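PDB 4L9P: CaaX farnesyltransferase beta subunit Ram1 from Aspergillus fumigatus, which forms, together with the alpha subunit Ram2, the zinc-dependent protein farnesyltransferase, which transfers a farnesyl group from farnesyl diphosphate to the cysteine of a CaaX motif. Local coordinates for the interface of chains B and A. Coordinates in Å, arbitrary orientation; residue numbers count along the deposited sequence, not the author numbering. Chains: chain A, CaaX farnesyltransferase beta subunit Ram1; chain B, CaaX farnesyltransferase alpha subunit Ram2.

Contact 1: the interface of chains B and A. Residues chain B 123-124; chain A 248, 250, 252, 314.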
# COMPACT_ATOMS: atom_id res chain seq x y z
N TYR B 123 -9.30 -8.33 -5.88
CA TYR B 123 -9.94 -8.15 -4.57
C TYR B 123 -11.32 -8.79 -4.45
O TYR B 123 -11.67 -9.32 -3.37
CB TYR B 123 -10.11 -6.67 -4.28
CG TYR B 123 -8.87 -5.99 -3.73
CD1 TYR B 123 -7.96 -5.39 -4.59
CD2 TYR B 123 -8.61 -5.97 -2.34
CE1 TYR B 123 -6.85 -4.68 -4.09
CE2 TYR B 123 -7.45 -5.29 -1.88
CZ TYR B 123 -6.61 -4.68 -2.79
OH TYR B 123 -5.47 -3.98 -2.34
N GLN B 124 -12.09 -8.80 -5.54
CA GLN B 124 -13.50 -9.12 -5.47
C GLN B 124 -13.65 -10.61 -5.26
O GLN B 124 -14.47 -11.02 -4.44
CB GLN B 124 -14.16 -8.74 -6.81
CG GLN B 124 -14.39 -7.21 -6.98
CD GLN B 124 -13.10 -6.47 -7.16
OE1 GLN B 124 -12.30 -6.80 -8.04
NE2 GLN B 124 -12.90 -5.44 -6.33
N GLU A 248 -14.85 -5.07 0.92
CA GLU A 248 -13.80 -5.43 1.88
C GLU A 248 -13.38 -4.24 2.78
O GLU A 248 -13.51 -3.05 2.40
CB GLU A 248 -12.52 -5.95 1.17
CG GLU A 248 -11.88 -4.94 0.20
CD GLU A 248 -12.43 -4.93 -1.24
OE1 GLU A 248 -13.55 -5.40 -1.50
OE2 GLU A 248 -11.72 -4.43 -2.14
N ASP A 250 -10.15 -2.67 4.66
CA ASP A 250 -8.67 -2.66 4.74
C ASP A 250 -8.24 -1.22 4.81
O ASP A 250 -9.07 -0.31 4.72
CB ASP A 250 -8.02 -3.47 3.59
CG ASP A 250 -8.30 -2.90 2.23
OD1 ASP A 250 -8.20 -1.68 2.07
OD2 ASP A 250 -8.63 -3.70 1.30
N ARG A 252 -6.74 0.77 2.85
CA ARG A 252 -7.15 1.65 1.73
C ARG A 252 -8.42 2.33 2.02
O ARG A 252 -8.59 3.52 1.71
CB ARG A 252 -7.50 0.89 0.43
CG ARG A 252 -6.34 0.24 -0.08
CD ARG A 252 -6.87 -0.62 -1.34
NE ARG A 252 -7.82 -1.63 -0.92
CZ ARG A 252 -8.90 -2.02 -1.63
NH1 ARG A 252 -9.18 -1.54 -2.84
NH2 ARG A 252 -9.66 -2.89 -1.12
N TYR A 314 0.28 -0.54 2.09
CA TYR A 314 -0.61 -0.38 3.24
C TYR A 314 0.07 0.41 4.35
O TYR A 314 -0.61 1.13 5.10
CB TYR A 314 -1.05 -1.75 3.72
CG TYR A 314 -1.89 -2.47 2.68
CD1 TYR A 314 -3.02 -1.84 2.12
CD2 TYR A 314 -1.70 -3.82 2.36
CE1 TYR A 314 -3.88 -2.53 1.24
CE2 TYR A 314 -2.55 -4.49 1.48
CZ TYR A 314 -3.62 -3.87 0.93
OH TYR A 314 -4.46 -4.59 0.11
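Helix 123-133 of the alpha subunit brings its first residue, B:Tyr123, against A:Arg252 near the start of beta-subunit helix 251-263, against A:Tyr314 in helix 312-323, and against the loop residues A:Glu248 and A:Asp250. The tyrosine and the arginine meet tip to tip and stack, with the guanidinium 21° from parallel to the ring. NH2 of A:Arg252 lies over the face of the B:Tyr123 ring, 3.8 Å from its centroid, in a cation-pi contact displaced toward the CE2 rim. Beyond the ring, the B:Tyr123 hydroxyl OH shares a hydrogen bond of 2.7 Å with the phenol OH of A:Tyr314; the structure alone does not show which of the two donates.

The guanidinium is held flat from its edge by two carboxylates. A:Asp250 is gripped side-on: A:Arg252 NH2 donates to the syn lone pair of A:Asp250 OD2 at 2.7 Å. A:Arg252 NE reaches A:Asp250 OD1 at 3.0 Å, from the syn side and tilted out of the carboxylate plane. A:Arg252 NH2 also donates to the anti lone pair of A:Glu248 OE2 at 2.8 Å. A bend at chi3 (-63°) turns the arginine tip toward the tyrosine face. OE2 of A:Glu248 also packs 3.5 Å from CD2 of B:Tyr123.

A:Arg252 and A:Tyr314 also belong to the pocket of the farnesyl diphosphate analogue, so B:Tyr123 touches residues that bind the isoprenoid ligand, and subunit pairing may help set the shape of the active site.

Contact 2: the interface of chains B and A. Residues chain B 44-45, 47, 49; chain A 139-140, 144-145, 147-148, 151.
A:Arg151, the first residue of helix 151-164, reaches a loop of the alpha subunit and hooks the backbone carbonyls of B:Leu44 and B:Ala45, the latter in a left-handed turn. From CB the chain leaves with CG beside the backbone N (chi1 -77°). A:Arg151 CG lies 3.6 Å from B:Ala45 O and also touches the B:Ile47 methyl CD1. A:Arg151 CD sits 3.4 Å from B:Ala45 O, with B:Tyr49 OH and B:Ile47 CD1 a little farther off. A bend at chi3 (57°) then swings the head round, and A:Arg151 NE donates to B:Ala45 O at 2.8 Å. That donor stands well above the carbonyl plane rather than on a lone pair. Past CZ, A:Arg151 NH2 donates to B:Leu44 O at 2.9 Å, meeting this carbonyl closer to head-on. Both acceptors lie near the guanidinium plane, so two successive peptide groups fix the rotation of the head.

B:Ile47 pairs with A:Tyr140 as a parallel beta bridge, its CA 3.4 Å from A:Tyr140 O. Its side chain points at the 3-10 helix 142-150, where CD1 rests on the backbone of A:Phe144, A:Leu147 and A:Asp148. B:Tyr49 crosses A:Asp148 at about a right angle, with ring and carboxylate planes 61° apart. Two residues on from B:Ile47, the phenol OH of B:Tyr49 donates to A:Asp148 OD1 at 2.5 Å, approaching from above the carboxylate plane.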
# COMPACT_ATOMS: atom_id res chain seq x y z
N LEU B 44 -13.23 11.83 -20.04
CA LEU B 44 -11.84 11.43 -20.15
C LEU B 44 -11.67 9.91 -19.96
O LEU B 44 -12.49 9.27 -19.26
CB LEU B 44 -11.05 12.13 -19.03
CG LEU B 44 -11.03 13.64 -19.22
CD1 LEU B 44 -10.75 14.34 -17.87
CD2 LEU B 44 -9.98 14.04 -20.28
N ALA B 45 -10.61 9.35 -20.57
CA ALA B 45 -10.26 7.95 -20.36
C ALA B 45 -11.43 7.03 -20.60
O ALA B 45 -11.74 6.13 -19.81
CB ALA B 45 -9.65 7.74 -18.99
N ILE B 47 -13.69 4.08 -22.57
CA ILE B 47 -13.42 2.75 -23.11
C ILE B 47 -14.49 2.45 -24.15
O ILE B 47 -15.69 2.59 -23.88
CB ILE B 47 -13.41 1.66 -22.01
CG1 ILE B 47 -12.31 1.97 -20.99
CG2 ILE B 47 -13.17 0.27 -22.62
CD1 ILE B 47 -12.53 1.23 -19.64
N TYR B 49 -16.40 0.04 -25.23
CA TYR B 49 -16.88 -1.26 -24.80
C TYR B 49 -17.43 -2.09 -25.94
O TYR B 49 -17.96 -1.58 -26.91
CB TYR B 49 -18.01 -1.11 -23.73
CG TYR B 49 -17.66 -0.22 -22.56
CD1 TYR B 49 -16.79 -0.64 -21.57
CD2 TYR B 49 -18.20 1.05 -22.46
CE1 TYR B 49 -16.47 0.15 -20.51
CE2 TYR B 49 -17.90 1.87 -21.43
CZ TYR B 49 -17.04 1.40 -20.43
OH TYR B 49 -16.75 2.24 -19.37
N ASP A 139 -9.38 7.78 -25.63
CA ASP A 139 -10.21 6.57 -25.61
C ASP A 139 -9.37 5.29 -25.73
O ASP A 139 -8.36 5.26 -26.47
CB ASP A 139 -11.20 6.62 -26.78
CG ASP A 139 -12.23 5.50 -26.76
OD1 ASP A 139 -13.09 5.46 -25.86
OD2 ASP A 139 -12.24 4.69 -27.71
N TYR A 140 -9.84 4.22 -25.06
CA TYR A 140 -9.21 2.90 -25.10
C TYR A 140 -10.11 1.92 -25.83
O TYR A 140 -11.33 2.05 -25.77
CB TYR A 140 -8.99 2.36 -23.67
CG TYR A 140 -7.98 3.15 -22.89
CD1 TYR A 140 -8.28 4.43 -22.39
CD2 TYR A 140 -6.70 2.63 -22.67
CE1 TYR A 140 -7.33 5.13 -21.65
CE2 TYR A 140 -5.75 3.33 -21.98
CZ TYR A 140 -6.06 4.58 -21.46
OH TYR A 140 -5.09 5.29 -20.77
N PHE A 144 -9.70 -3.16 -23.15
CA PHE A 144 -9.40 -2.52 -21.86
C PHE A 144 -10.59 -2.51 -20.89
O PHE A 144 -10.57 -1.80 -19.89
CB PHE A 144 -8.91 -1.08 -22.10
CG PHE A 144 -7.48 -1.02 -22.57
CD1 PHE A 144 -7.17 -1.21 -23.88
CD2 PHE A 144 -6.44 -0.81 -21.65
CE1 PHE A 144 -5.83 -1.17 -24.29
CE2 PHE A 144 -5.15 -0.76 -22.03
CZ PHE A 144 -4.81 -0.95 -23.34
N VAL A 145 -11.60 -3.32 -21.18
CA VAL A 145 -12.82 -3.34 -20.36
C VAL A 145 -12.53 -3.56 -18.86
O VAL A 145 -13.28 -3.04 -18.03
CB VAL A 145 -13.82 -4.44 -20.85
CG1 VAL A 145 -13.13 -5.82 -20.82
CG2 VAL A 145 -15.13 -4.43 -20.05
N LEU A 147 -10.56 -2.17 -17.06
CA LEU A 147 -10.32 -0.87 -16.41
C LEU A 147 -11.60 -0.08 -16.16
O LEU A 147 -11.56 1.02 -15.63
CB LEU A 147 -9.38 0.03 -17.21
CG LEU A 147 -7.94 -0.50 -17.36
CD1 LEU A 147 -7.06 0.35 -18.29
CD2 LEU A 147 -7.30 -0.55 -16.00
N ASP A 148 -12.77 -0.65 -16.47
CA ASP A 148 -14.03 0.08 -16.29
C ASP A 148 -14.18 0.63 -14.89
O ASP A 148 -14.58 1.79 -14.71
CB ASP A 148 -15.19 -0.88 -16.59
CG ASP A 148 -16.48 -0.18 -16.89
OD1 ASP A 148 -16.45 1.03 -17.21
OD2 ASP A 148 -17.53 -0.87 -16.85
N ARG A 151 -11.74 3.88 -14.10
CA ARG A 151 -11.69 5.08 -14.94
C ARG A 151 -11.34 6.33 -14.12
O ARG A 151 -10.53 7.13 -14.55
CB ARG A 151 -12.93 5.24 -15.79
CG ARG A 151 -12.87 4.27 -16.99
CD ARG A 151 -14.05 4.46 -17.94
NE ARG A 151 -14.08 5.86 -18.40
CZ ARG A 151 -15.10 6.69 -18.27
NH1 ARG A 151 -16.27 6.26 -17.77
NH2 ARG A 151 -14.97 7.93 -18.73

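Contact 3: the interface of chains B and A. Residues chain B 159, 195, 197-198, 258-260; chain A 298-299, 309, 360-361.
The amide nitrogen ND2 of B:Asn197 is gripped by two carboxylates of the beta subunit, giving both hydrogens in its own amide plane. B:Asn197 ND2 donates to A:Glu309 OE2 at 2.9 Å, nearly straight (170° at the hydrogen); its other hydrogen goes to A:Glu299 OE2, met from above its carboxylate plane. With CG anti to the backbone N (chi1 -165°), the amide points off helix 197-208 into this pair. B:Ser260 OG donates to a lone pair of B:Asn197 OD1 at 2.7 Å, which fixes which end faces the acids. B:Ser198 OG donates to A:Glu309 OE1 at 2.7 Å, from above the carboxylate plane.

A:Thr360 lies across the B:Asn197 amide, its CB 3.5 Å from CG, while its hydroxyl OG1 donates to A:Glu299 OE1 and steadies that acid. A:Asn361 ND2 donates to B:Asn258 OD1 at 2.9 Å and to B:Ser260 OG. The backbone carbonyl O of A:Asn361 accepts from B:Lys159 NZ at 2.9 Å. Waters 1 and 2 link B:Ser198, B:Lys159 and the backbone N of B:Asn197 to A:Glu309 and A:Thr360 O. This polar, water-lined seam locks the A:Thr360-A:Asn361 loop onto the N-terminal starts of helices 197-208 and 259-272 and so helps hold the heterodimer together.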
# COMPACT_ATOMS: atom_id res chain seq x y z
N LYS B 159 2.84 -16.45 -3.05
CA LYS B 159 2.85 -15.22 -2.27
C LYS B 159 1.61 -14.38 -2.54
O LYS B 159 1.57 -13.21 -2.18
CB LYS B 159 4.14 -14.43 -2.59
CG LYS B 159 5.41 -15.26 -2.28
CD LYS B 159 6.68 -14.44 -2.54
CE LYS B 159 7.88 -15.30 -2.20
NZ LYS B 159 9.16 -14.41 -2.32
N ARG B 195 12.27 -18.80 1.60
CA ARG B 195 12.20 -17.32 1.57
C ARG B 195 10.80 -16.77 1.38
O ARG B 195 10.62 -15.57 1.13
CB ARG B 195 13.12 -16.77 0.47
CG ARG B 195 14.58 -17.14 0.81
CD ARG B 195 15.36 -17.25 -0.41
NE ARG B 195 16.80 -17.48 -0.18
CZ ARG B 195 17.47 -18.46 -0.77
NH1 ARG B 195 16.86 -19.32 -1.56
NH2 ARG B 195 18.79 -18.54 -0.60
N ASN B 197 8.04 -15.12 2.52
CA ASN B 197 7.69 -14.35 3.69
C ASN B 197 6.22 -14.43 4.00
O ASN B 197 5.85 -14.27 5.18
CB ASN B 197 8.06 -12.86 3.48
CG ASN B 197 8.06 -12.12 4.78
OD1 ASN B 197 8.94 -12.37 5.65
ND2 ASN B 197 7.10 -11.17 4.95
N SER B 198 5.37 -14.67 2.99
CA SER B 198 3.91 -14.76 3.29
C SER B 198 3.64 -15.97 4.18
O SER B 198 2.79 -15.95 5.11
CB SER B 198 3.12 -14.96 1.99
OG SER B 198 3.39 -13.84 1.13
N ASN B 258 18.61 -15.08 4.22
CA ASN B 258 17.15 -14.93 4.07
C ASN B 258 16.60 -14.13 5.25
O ASN B 258 16.61 -14.61 6.39
CB ASN B 258 16.62 -16.33 4.09
CG ASN B 258 15.11 -16.44 4.13
OD1 ASN B 258 14.37 -15.49 3.87
ND2 ASN B 258 14.64 -17.67 4.43
N ARG B 259 16.07 -12.93 5.01
CA ARG B 259 15.60 -12.08 6.10
C ARG B 259 14.46 -12.70 6.89
O ARG B 259 14.35 -12.49 8.09
CB ARG B 259 15.16 -10.73 5.53
CG ARG B 259 14.56 -9.77 6.55
CD ARG B 259 14.24 -8.47 5.84
NE ARG B 259 15.44 -7.92 5.16
CZ ARG B 259 16.42 -7.23 5.74
NH1 ARG B 259 16.36 -6.90 7.04
NH2 ARG B 259 17.44 -6.80 4.98
N SER B 260 13.57 -13.43 6.21
CA SER B 260 12.28 -13.79 6.83
C SER B 260 12.37 -14.51 8.19
O SER B 260 11.71 -14.09 9.11
CB SER B 260 11.41 -14.61 5.86
OG SER B 260 11.06 -13.81 4.71
N TYR A 298 4.50 -8.14 13.26
CA TYR A 298 5.76 -8.47 13.98
C TYR A 298 7.00 -7.98 13.19
O TYR A 298 8.09 -7.88 13.80
CB TYR A 298 5.88 -9.98 14.29
CG TYR A 298 6.08 -10.78 12.99
CD1 TYR A 298 4.97 -11.18 12.18
CD2 TYR A 298 7.41 -11.12 12.56
CE1 TYR A 298 5.19 -11.83 11.00
CE2 TYR A 298 7.62 -11.82 11.38
CZ TYR A 298 6.50 -12.13 10.59
OH TYR A 298 6.67 -12.82 9.40
N GLU A 299 6.87 -7.80 11.86
CA GLU A 299 8.03 -7.33 11.11
C GLU A 299 8.29 -5.84 11.29
O GLU A 299 9.40 -5.38 10.97
CB GLU A 299 7.80 -7.50 9.60
CG GLU A 299 7.74 -8.95 9.15
CD GLU A 299 7.81 -8.94 7.61
OE1 GLU A 299 8.92 -8.73 7.07
OE2 GLU A 299 6.77 -9.15 6.94
N GLU A 309 0.13 -9.62 5.77
CA GLU A 309 1.58 -9.41 5.69
C GLU A 309 1.92 -7.92 5.55
O GLU A 309 1.24 -7.14 4.83
CB GLU A 309 2.07 -10.19 4.48
CG GLU A 309 3.59 -10.07 4.24
CD GLU A 309 4.00 -10.88 2.99
OE1 GLU A 309 3.11 -11.33 2.20
OE2 GLU A 309 5.21 -11.03 2.78
N THR A 360 8.86 -8.07 2.30
CA THR A 360 10.09 -8.84 2.46
C THR A 360 10.19 -9.97 1.44
O THR A 360 9.24 -10.75 1.23
CB THR A 360 10.13 -9.43 3.88
OG1 THR A 360 10.06 -8.30 4.77
CG2 THR A 360 11.41 -10.28 4.15
N ASN A 361 11.39 -10.08 0.84
CA ASN A 361 11.69 -11.14 -0.13
C ASN A 361 10.88 -11.08 -1.43
O ASN A 361 10.82 -12.06 -2.16
CB ASN A 361 11.63 -12.52 0.52
CG ASN A 361 12.95 -12.92 1.16
OD1 ASN A 361 14.03 -12.65 0.57
ND2 ASN A 361 12.91 -13.58 2.30
O HOH W 1 5.75 -12.45 0.48
O HOH W 2 8.39 -13.16 0.18
O HOH W 3 9.19 -12.73 8.41

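The three contacts share no residue and lie along one long heterodimer interface: contact 1 is about 22 Å from contact 2 and about 20 Å from contact 3, while contacts 2 and 3 are about 36 Å apart, all between C-alpha centres. Contact 1 is thus the middle station. The alpha subunit supplies an extended arm to contact 2 and the starts of separate helices, with neighbouring loop residues in contact 3, to contacts 1 and 3. On the beta side, helix 312-323 enters contact 1 just after the loop residue A:Glu309 of contact 3. Such spread-out points suit a helical alpha crescent curved around the beta-subunit toroid.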